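Local coordinates for uncharacterized protein YjgB (PDB 4YGT) that is of unknown function but is a putative secreted lipoprotein and the first structural representative of the DUF4309 family, which belongs to the PepSY clan, at residues 19-24 against 113-118; 34-39 against 76-81. All blocks are in the same frame, centred on the assembly; numbering follows the deposited sequence.

Contact 1 of 2, residues 19-24 against 113-118; sequences LVKNLY and QKQLGP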
ATOM      1  N   LEU A  19      -3.717 -12.134   0.424  1.00 57.05           N
ATOM      2  CA  LEU A  19      -3.403 -10.749   0.091  1.00 52.62           C
ATOM      3  C   LEU A  19      -2.140 -10.291   0.839  1.00 55.43           C
ATOM      4  O   LEU A  19      -1.205  -9.798   0.216  1.00 52.39           O
ATOM      5  CB  LEU A  19      -4.595  -9.825   0.412  1.00 52.85           C
ATOM      6  CG  LEU A  19      -4.309  -8.328   0.344  1.00 52.85           C
ATOM      7  CD1 LEU A  19      -3.971  -7.876  -1.070  1.00 49.14           C
ATOM      8  CD2 LEU A  19      -5.427  -7.543   0.938  1.00 55.25           C
ATOM      9  N   VAL A  20      -2.118 -10.468   2.161  1.00 54.73           N
ATOM     10  CA  VAL A  20      -0.994 -10.122   3.037  1.00 53.64           C
ATOM     11  C   VAL A  20       0.263 -10.866   2.554  1.00 56.61           C
ATOM     12  O   VAL A  20       1.327 -10.248   2.430  1.00 53.91           O
ATOM     13  CB  VAL A  20      -1.366 -10.443   4.512  1.00 60.95           C
ATOM     14  CG1 VAL A  20      -0.143 -10.500   5.414  1.00 60.80           C
ATOM     15  CG2 VAL A  20      -2.367  -9.432   5.042  1.00 61.24           C
ATOM     16  N   LYS A  21       0.111 -12.171   2.219  1.00 54.81           N
ATOM     17  CA  LYS A  21       1.186 -13.003   1.680  1.00 54.63           C
ATOM     18  C   LYS A  21       1.687 -12.457   0.334  1.00 54.44           C
ATOM     19  O   LYS A  21       2.901 -12.344   0.152  1.00 53.06           O
ATOM     20  CB  LYS A  21       0.744 -14.478   1.519  1.00 61.76           C
ATOM     21  CG  LYS A  21       0.613 -15.262   2.837  1.00 84.87           C
ATOM     22  CD  LYS A  21       0.430 -16.778   2.610  1.00 99.83           C
ATOM     23  CE  LYS A  21      -0.976 -17.193   2.222  1.00110.99           C
ATOM     24  NZ  LYS A  21      -1.026 -18.603   1.756  1.00122.64           N
ATOM     25  N   ASN A  22       0.761 -12.092  -0.598  1.00 48.89           N
ATOM     26  CA  ASN A  22       1.138 -11.590  -1.916  1.00 45.71           C
ATOM     27  C   ASN A  22       1.816 -10.202  -1.804  1.00 46.66           C
ATOM     28  O   ASN A  22       2.774  -9.932  -2.532  1.00 45.65           O
ATOM     29  CB  ASN A  22      -0.084 -11.565  -2.859  1.00 51.09           C
ATOM     30  CG  ASN A  22       0.224 -11.373  -4.330  1.00 91.92           C
ATOM     31  OD1 ASN A  22       1.319 -11.687  -4.835  1.00 88.19           O
ATOM     32  ND2 ASN A  22      -0.773 -10.889  -5.067  1.00 89.29           N
ATOM     33  N   LEU A  23       1.353  -9.349  -0.872  1.00 42.76           N
ATOM     34  CA  LEU A  23       1.915  -8.024  -0.632  1.00 40.57           C
ATOM     35  C   LEU A  23       3.337  -8.127  -0.089  1.00 47.13           C
ATOM     36  O   LEU A  23       4.211  -7.430  -0.585  1.00 46.62           O
ATOM     37  CB  LEU A  23       1.049  -7.222   0.338  1.00 40.59           C
ATOM     38  CG  LEU A  23      -0.274  -6.700  -0.151  1.00 44.25           C
ATOM     39  CD1 LEU A  23      -1.142  -6.282   1.041  1.00 46.56           C
ATOM     40  CD2 LEU A  23      -0.097  -5.512  -1.093  1.00 42.72           C
ATOM     41  N   TYR A  24       3.565  -9.015   0.898  1.00 46.12           N
ATOM     42  CA  TYR A  24       4.868  -9.273   1.507  1.00 47.48           C
ATOM     43  C   TYR A  24       5.875  -9.752   0.459  1.00 50.14           C
ATOM     44  O   TYR A  24       6.995  -9.245   0.431  1.00 47.64           O
ATOM     45  CB  TYR A  24       4.749 -10.293   2.650  1.00 51.20           C
ATOM     46  CG  TYR A  24       6.055 -10.590   3.366  1.00 53.39           C
ATOM     47  CD1 TYR A  24       6.601  -9.684   4.272  1.00 54.70           C
ATOM     48  CD2 TYR A  24       6.735 -11.787   3.149  1.00 55.73           C
ATOM     49  CE1 TYR A  24       7.798  -9.955   4.935  1.00 56.72           C
ATOM     50  CE2 TYR A  24       7.928 -12.073   3.813  1.00 58.91           C
ATOM     51  CZ  TYR A  24       8.458 -11.155   4.702  1.00 66.34           C
ATOM     52  OH  TYR A  24       9.636 -11.445   5.348  1.00 71.41           O
ATOM     53  N   GLN A 113       0.383 -11.527  12.096  1.00 77.94           N
ATOM     54  CA  GLN A 113       1.166 -12.430  12.931  1.00 80.96           C
ATOM     55  C   GLN A 113       1.062 -13.861  12.352  1.00 85.74           C
ATOM     56  O   GLN A 113       2.098 -14.471  12.091  1.00 84.78           O
ATOM     57  CB  GLN A 113       0.693 -12.343  14.399  1.00 88.24           C
ATOM     58  CG  GLN A 113       1.431 -13.251  15.402  1.00109.72           C
ATOM     59  CD  GLN A 113       2.840 -12.812  15.730  1.00128.15           C
ATOM     60  OE1 GLN A 113       3.120 -11.633  15.991  1.00123.84           O
ATOM     61  NE2 GLN A 113       3.751 -13.772  15.777  1.00121.43           N
ATOM     62  N   LYS A 114      -0.175 -14.364  12.088  1.00 83.91           N
ATOM     63  CA  LYS A 114      -0.427 -15.714  11.532  1.00 85.52           C
ATOM     64  C   LYS A 114       0.191 -15.903  10.133  1.00 83.60           C
ATOM     65  O   LYS A 114       0.501 -17.035   9.746  1.00 85.28           O
ATOM     66  CB  LYS A 114      -1.943 -16.011  11.455  1.00 91.19           C
ATOM     67  CG  LYS A 114      -2.298 -17.509  11.386  1.00103.62           C
ATOM     68  CD  LYS A 114      -3.807 -17.762  11.303  1.00111.82           C
ATOM     69  CE  LYS A 114      -4.165 -19.232  11.280  1.00120.81           C
ATOM     70  NZ  LYS A 114      -4.048 -19.866  12.623  1.00130.67           N
ATOM     71  N   GLN A 115       0.368 -14.812   9.382  1.00 72.67           N
ATOM     72  CA  GLN A 115       0.895 -14.947   8.040  1.00 68.18           C
ATOM     73  C   GLN A 115       2.373 -14.560   7.936  1.00 68.18           C
ATOM     74  O   GLN A 115       3.131 -15.309   7.321  1.00 66.64           O
ATOM     75  CB  GLN A 115       0.053 -14.140   7.033  1.00 65.79           C
ATOM     76  CG  GLN A 115      -1.417 -14.584   6.928  1.00 82.34           C
ATOM     77  CD  GLN A 115      -1.620 -16.052   6.624  1.00102.93           C
ATOM     78  OE1 GLN A 115      -1.013 -16.627   5.707  1.00 95.86           O
ATOM     79  NE2 GLN A 115      -2.512 -16.680   7.370  1.00100.10           N
ATOM     80  N   LEU A 116       2.788 -13.425   8.534  1.00 62.68           N
ATOM     81  CA  LEU A 116       4.162 -12.950   8.371  1.00 60.29           C
ATOM     82  C   LEU A 116       5.032 -13.096   9.623  1.00 70.35           C
ATOM     83  O   LEU A 116       6.189 -12.663   9.632  1.00 70.51           O
ATOM     84  CB  LEU A 116       4.164 -11.475   7.905  1.00 55.57           C
ATOM     85  CG  LEU A 116       3.152 -11.044   6.847  1.00 57.07           C
ATOM     86  CD1 LEU A 116       3.318  -9.568   6.506  1.00 53.24           C
ATOM     87  CD2 LEU A 116       3.260 -11.905   5.563  1.00 56.44           C
ATOM     88  N   GLY A 117       4.497 -13.743  10.649  1.00 71.98           N
ATOM     89  CA  GLY A 117       5.213 -13.903  11.900  1.00 75.40           C
ATOM     90  C   GLY A 117       5.291 -12.583  12.643  1.00 78.71           C
ATOM     91  O   GLY A 117       4.436 -11.711  12.435  1.00 75.55           O
ATOM     92  N   PRO A 118       6.324 -12.380  13.494  1.00 78.32           N
ATOM     93  CA  PRO A 118       6.405 -11.120  14.247  1.00 78.95           C
ATOM     94  C   PRO A 118       6.724  -9.915  13.367  1.00 76.57           C
ATOM     95  O   PRO A 118       7.311 -10.034  12.292  1.00 71.94           O
ATOM     96  CB  PRO A 118       7.498 -11.385  15.293  1.00 85.59           C
ATOM     97  CG  PRO A 118       8.324 -12.464  14.714  1.00 89.98           C
ATOM     98  CD  PRO A 118       7.405 -13.311  13.882  1.00 83.68           C
TER
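L116, on the last turn of helix 109-116, fits against V20 and Y24, which stand one turn apart on helix 14-27. The CG1 methyl of V20 meets L116 CG at 3.6 Å, and both methyls of L116 lie nearly as close to it. With CG1 anti to the backbone N (chi1 163°), V20 turns this one branch to the leucine; a beta-branched residue suits the place because its branch puts a methyl right beside the helix, where L116 arrives. L116 CD2 continues to Y24 and rests 3.6 Å from Y24 CB, while L116 CD1 approaches ring atom CD1 of Y24 at 4.0 Å. The leucine and tyrosine side chains run alongside each other in opposite senses.

At the more exposed border, Q115 and K21 cross. Q115 OE1 lies over the aliphatic part of the lysine, 3.4 Å from K21 CD, and no hydrogen bond joins the two side chains. Both residues suit this margin, since each offers methylene groups to the contact and a polar end suited to water.

Around these residues, Y24 OH hydrogen-bonds to Y28 OH, and the two rings also meet edge-to-face, while L116 packs on Y135 and F144 of the sheet. Just past the helix, G117 takes a positive phi (72°), a conformation easy for glycine, and its carbonyl oxygen is hydrogen-bonded to Y135 OH. This is plain helix-helix packing, with one leucine set against a valine and a tyrosine one turn apart, and it joins two helices that lie on the antiparallel sheet of this DUF4309 domain.

Contact 2 of 2, residues 34-39 against 76-81; sequences QQAQGL and PGYGFS. With EDO (1,2-ethanediol), chain C.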
ATOM      1  N   GLN A  34      -0.963  -7.149  -8.604  1.00 47.84           N
ATOM      2  CA  GLN A  34      -2.161  -6.972  -9.426  1.00 48.86           C
ATOM      3  C   GLN A  34      -2.034  -5.788 -10.408  1.00 48.26           C
ATOM      4  O   GLN A  34      -1.194  -5.835 -11.303  1.00 46.41           O
ATOM      5  CB  GLN A  34      -3.421  -6.817  -8.525  1.00 52.17           C
ATOM      6  CG  GLN A  34      -3.686  -7.970  -7.536  1.00 75.14           C
ATOM      7  CD  GLN A  34      -3.964  -9.287  -8.214  1.00 97.66           C
ATOM      8  OE1 GLN A  34      -3.062 -10.115  -8.400  1.00 93.11           O
ATOM      9  NE2 GLN A  34      -5.216  -9.498  -8.617  1.00 90.89           N
ATOM     10  N   GLN A  35      -2.877  -4.752 -10.254  1.00 43.72           N
ATOM     11  CA  GLN A  35      -2.938  -3.599 -11.156  1.00 42.85           C
ATOM     12  C   GLN A  35      -1.643  -2.779 -11.132  1.00 42.57           C
ATOM     13  O   GLN A  35      -1.226  -2.266 -12.180  1.00 40.20           O
ATOM     14  CB  GLN A  35      -4.145  -2.698 -10.818  1.00 45.07           C
ATOM     15  CG  GLN A  35      -5.526  -3.377 -10.997  1.00 78.19           C
ATOM     16  CD  GLN A  35      -5.918  -4.430  -9.954  1.00 95.71           C
ATOM     17  OE1 GLN A  35      -5.412  -4.456  -8.815  1.00 86.53           O
ATOM     18  NE2 GLN A  35      -6.856  -5.313 -10.322  1.00 80.14           N
ATOM     19  N   ALA A  36      -0.980  -2.714  -9.954  1.00 37.07           N
ATOM     20  CA  ALA A  36       0.254  -1.958  -9.769  1.00 35.50           C
ATOM     21  C   ALA A  36       1.484  -2.728 -10.247  1.00 39.39           C
ATOM     22  O   ALA A  36       2.594  -2.196 -10.204  1.00 39.13           O
ATOM     23  CB  ALA A  36       0.413  -1.566  -8.305  1.00 35.09           C
ATOM     24  N   GLN A  37       1.302  -3.943 -10.747  1.00 37.60           N
ATOM     25  CA  GLN A  37       2.434  -4.780 -11.193  1.00 38.56           C
ATOM     26  C   GLN A  37       3.384  -4.071 -12.167  1.00 40.61           C
ATOM     27  O   GLN A  37       2.916  -3.445 -13.118  1.00 38.57           O
ATOM     28  CB  GLN A  37       1.924  -6.049 -11.863  1.00 41.10           C
ATOM     29  CG  GLN A  37       2.980  -7.126 -11.933  1.00 52.13           C
ATOM     30  CD  GLN A  37       2.647  -8.169 -12.952  1.00 63.19           C
ATOM     31  OE1 GLN A  37       1.482  -8.474 -13.228  1.00 60.70           O
ATOM     32  NE2 GLN A  37       3.671  -8.750 -13.513  1.00 56.67           N
ATOM     33  N   GLY A  38       4.694  -4.181 -11.902  1.00 36.74           N
ATOM     34  CA  GLY A  38       5.743  -3.638 -12.757  1.00 36.08           C
ATOM     35  C   GLY A  38       6.022  -2.167 -12.564  1.00 40.40           C
ATOM     36  O   GLY A  38       6.800  -1.591 -13.328  1.00 43.34           O
ATOM     37  N   LEU A  39       5.398  -1.546 -11.541  1.00 34.06           N
ATOM     38  CA  LEU A  39       5.665  -0.154 -11.194  1.00 32.79           C
ATOM     39  C   LEU A  39       6.591  -0.176  -9.980  1.00 38.86           C
ATOM     40  O   LEU A  39       6.138  -0.402  -8.862  1.00 40.67           O
ATOM     41  CB  LEU A  39       4.353   0.617 -10.940  1.00 30.88           C
ATOM     42  CG  LEU A  39       3.420   0.777 -12.143  1.00 33.53           C
ATOM     43  CD1 LEU A  39       2.061   1.273 -11.702  1.00 32.67           C
ATOM     44  CD2 LEU A  39       4.023   1.701 -13.179  1.00 31.00           C
ATOM     45  N   PRO A  76      -8.828  -2.215  -6.426  1.00 47.12           N
ATOM     46  CA  PRO A  76      -8.515  -1.380  -5.257  1.00 45.56           C
ATOM     47  C   PRO A  76      -8.012   0.033  -5.581  1.00 45.80           C
ATOM     48  O   PRO A  76      -7.616   0.335  -6.705  1.00 43.24           O
ATOM     49  CB  PRO A  76      -7.416  -2.184  -4.550  1.00 45.91           C
ATOM     50  CG  PRO A  76      -6.746  -2.919  -5.646  1.00 49.10           C
ATOM     51  CD  PRO A  76      -7.824  -3.288  -6.601  1.00 47.33           C
ATOM     52  N   GLY A  77      -8.004   0.868  -4.549  1.00 40.34           N
ATOM     53  CA  GLY A  77      -7.483   2.218  -4.609  1.00 36.98           C
ATOM     54  C   GLY A  77      -5.985   2.223  -4.435  1.00 36.39           C
ATOM     55  O   GLY A  77      -5.435   1.359  -3.747  1.00 34.42           O
ATOM     56  N   TYR A  78      -5.309   3.169  -5.095  1.00 34.47           N
ATOM     57  CA  TYR A  78      -3.855   3.348  -4.990  1.00 34.20           C
ATOM     58  C   TYR A  78      -3.494   4.785  -4.917  1.00 38.02           C
ATOM     59  O   TYR A  78      -4.203   5.628  -5.448  1.00 37.63           O
ATOM     60  CB  TYR A  78      -3.045   2.756  -6.160  1.00 36.13           C
ATOM     61  CG  TYR A  78      -3.053   1.262  -6.262  1.00 40.98           C
ATOM     62  CD1 TYR A  78      -2.125   0.485  -5.571  1.00 43.24           C
ATOM     63  CD2 TYR A  78      -3.959   0.617  -7.083  1.00 44.72           C
ATOM     64  CE1 TYR A  78      -2.127  -0.907  -5.686  1.00 44.89           C
ATOM     65  CE2 TYR A  78      -3.956  -0.757  -7.224  1.00 46.22           C
ATOM     66  CZ  TYR A  78      -3.066  -1.516  -6.509  1.00 50.15           C
ATOM     67  OH  TYR A  78      -3.188  -2.864  -6.708  1.00 54.59           O
ATOM     68  N   GLY A  79      -2.322   5.026  -4.349  1.00 34.31           N
ATOM     69  CA  GLY A  79      -1.686   6.323  -4.250  1.00 33.68           C
ATOM     70  C   GLY A  79      -0.231   6.166  -4.630  1.00 35.58           C
ATOM     71  O   GLY A  79       0.410   5.180  -4.274  1.00 32.66           O
ATOM     72  N   PHE A  80       0.286   7.112  -5.401  1.00 34.62           N
ATOM     73  CA  PHE A  80       1.687   7.143  -5.791  1.00 33.56           C
ATOM     74  C   PHE A  80       2.274   8.505  -5.493  1.00 38.37           C
ATOM     75  O   PHE A  80       1.737   9.509  -5.927  1.00 39.56           O
ATOM     76  CB  PHE A  80       1.843   6.825  -7.282  1.00 34.50           C
ATOM     77  CG  PHE A  80       1.342   5.455  -7.664  1.00 33.35           C
ATOM     78  CD1 PHE A  80      -0.001   5.249  -7.977  1.00 33.87           C
ATOM     79  CD2 PHE A  80       2.207   4.368  -7.705  1.00 33.11           C
ATOM     80  CE1 PHE A  80      -0.464   3.985  -8.331  1.00 33.04           C
ATOM     81  CE2 PHE A  80       1.738   3.102  -8.052  1.00 34.05           C
ATOM     82  CZ  PHE A  80       0.407   2.922  -8.361  1.00 32.26           C
ATOM     83  N   SER A  81       3.347   8.545  -4.723  1.00 36.60           N
ATOM     84  CA  SER A  81       4.120   9.766  -4.493  1.00 38.55           C
ATOM     85  C   SER A  81       5.429   9.594  -5.275  1.00 43.38           C
ATOM     86  O   SER A  81       5.818   8.462  -5.584  1.00 40.58           O
ATOM     87  CB  SER A  81       4.345  10.021  -3.006  1.00 40.30           C
ATOM     88  OG  SER A  81       5.265   9.098  -2.451  1.00 42.67           O
TER
HETATM   89  C1  EDO C 202      -7.732   1.725 -10.774  1.00 81.83           C
HETATM   90  O1  EDO C 202      -7.841   2.983 -10.143  1.00 79.26           O
HETATM   91  C2  EDO C 202      -8.169   0.608  -9.823  1.00 83.70           C
HETATM   92  O2  EDO C 202      -9.443   0.923  -9.284  1.00 84.70           O
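A36 and Y78 form the centre of the apolar contact, with the alanine methyl set obliquely against the tyrosine ring. A36 CB lies 3.7 Å from Y78 CE1, and it also approaches F80 CZ more distantly, at the edge of that ring and near its plane. A small side chain suits this place, where the short 3-10 segment comes close to two aromatic residues. L39 extends the patch along the strand: its CD1 meets F80 CZ at 4.1 Å, and the two side chains cross at about a right angle. Q35 CB adds an oblique aliphatic contact to Y78 CE2.

The polar part is slighter. Y78 OH lies 3.5 Å from Q35 OE1, a weak hydrogen bond at most, with the amide and ring planes 47° apart. The bend of Q35 at chi2 (73°) places CD near the proline ring, and the carbonyl oxygen makes the closer approach, OE1 lying 3.5 Å from P76 CD as the two side chains reach toward each other tip to tip. Glutamine therefore serves twice, its methylene packing on the tyrosine and its amide meeting proline and hydroxyl; NE2 has a weak bond to Q75 OE1.

Backbone bonds shape the loop. Q37 N bonds to Q34 O, and L39 N to A36 O closes a type II turn, with G38 supplying the positive phi (82°) that its third position calls for.

Strand 77-82 runs between strands 67-69 and 88-95 in the antiparallel sheet. F53 of helix 46-53 meets the rings of both Y78 and F80, and V49 also touches F80, so loop 34-39 and this helix pack together against the strand.

In the fold
Contact 1 and contact 2 lie over different parts of the sheet, their centres 19 Å apart. Contact 1 joins two helices near strands 131-137 and 140-146, about 13 Å from the centre of the chain, whereas contact 2 sets a loop on strand 77-82 and is nearer, its centre at about 8 Å. Along the sequence, both segments of contact 2 fall within the stretch of chain between the two segments of contact 1. They also meet in space, where N22 ND2 of helix 14-27 packs 4.1 Å from Q34 OE1. No active site is known; ethanediol molecules, probably from the crystallisation liquor, lie near Y24 and beside P76.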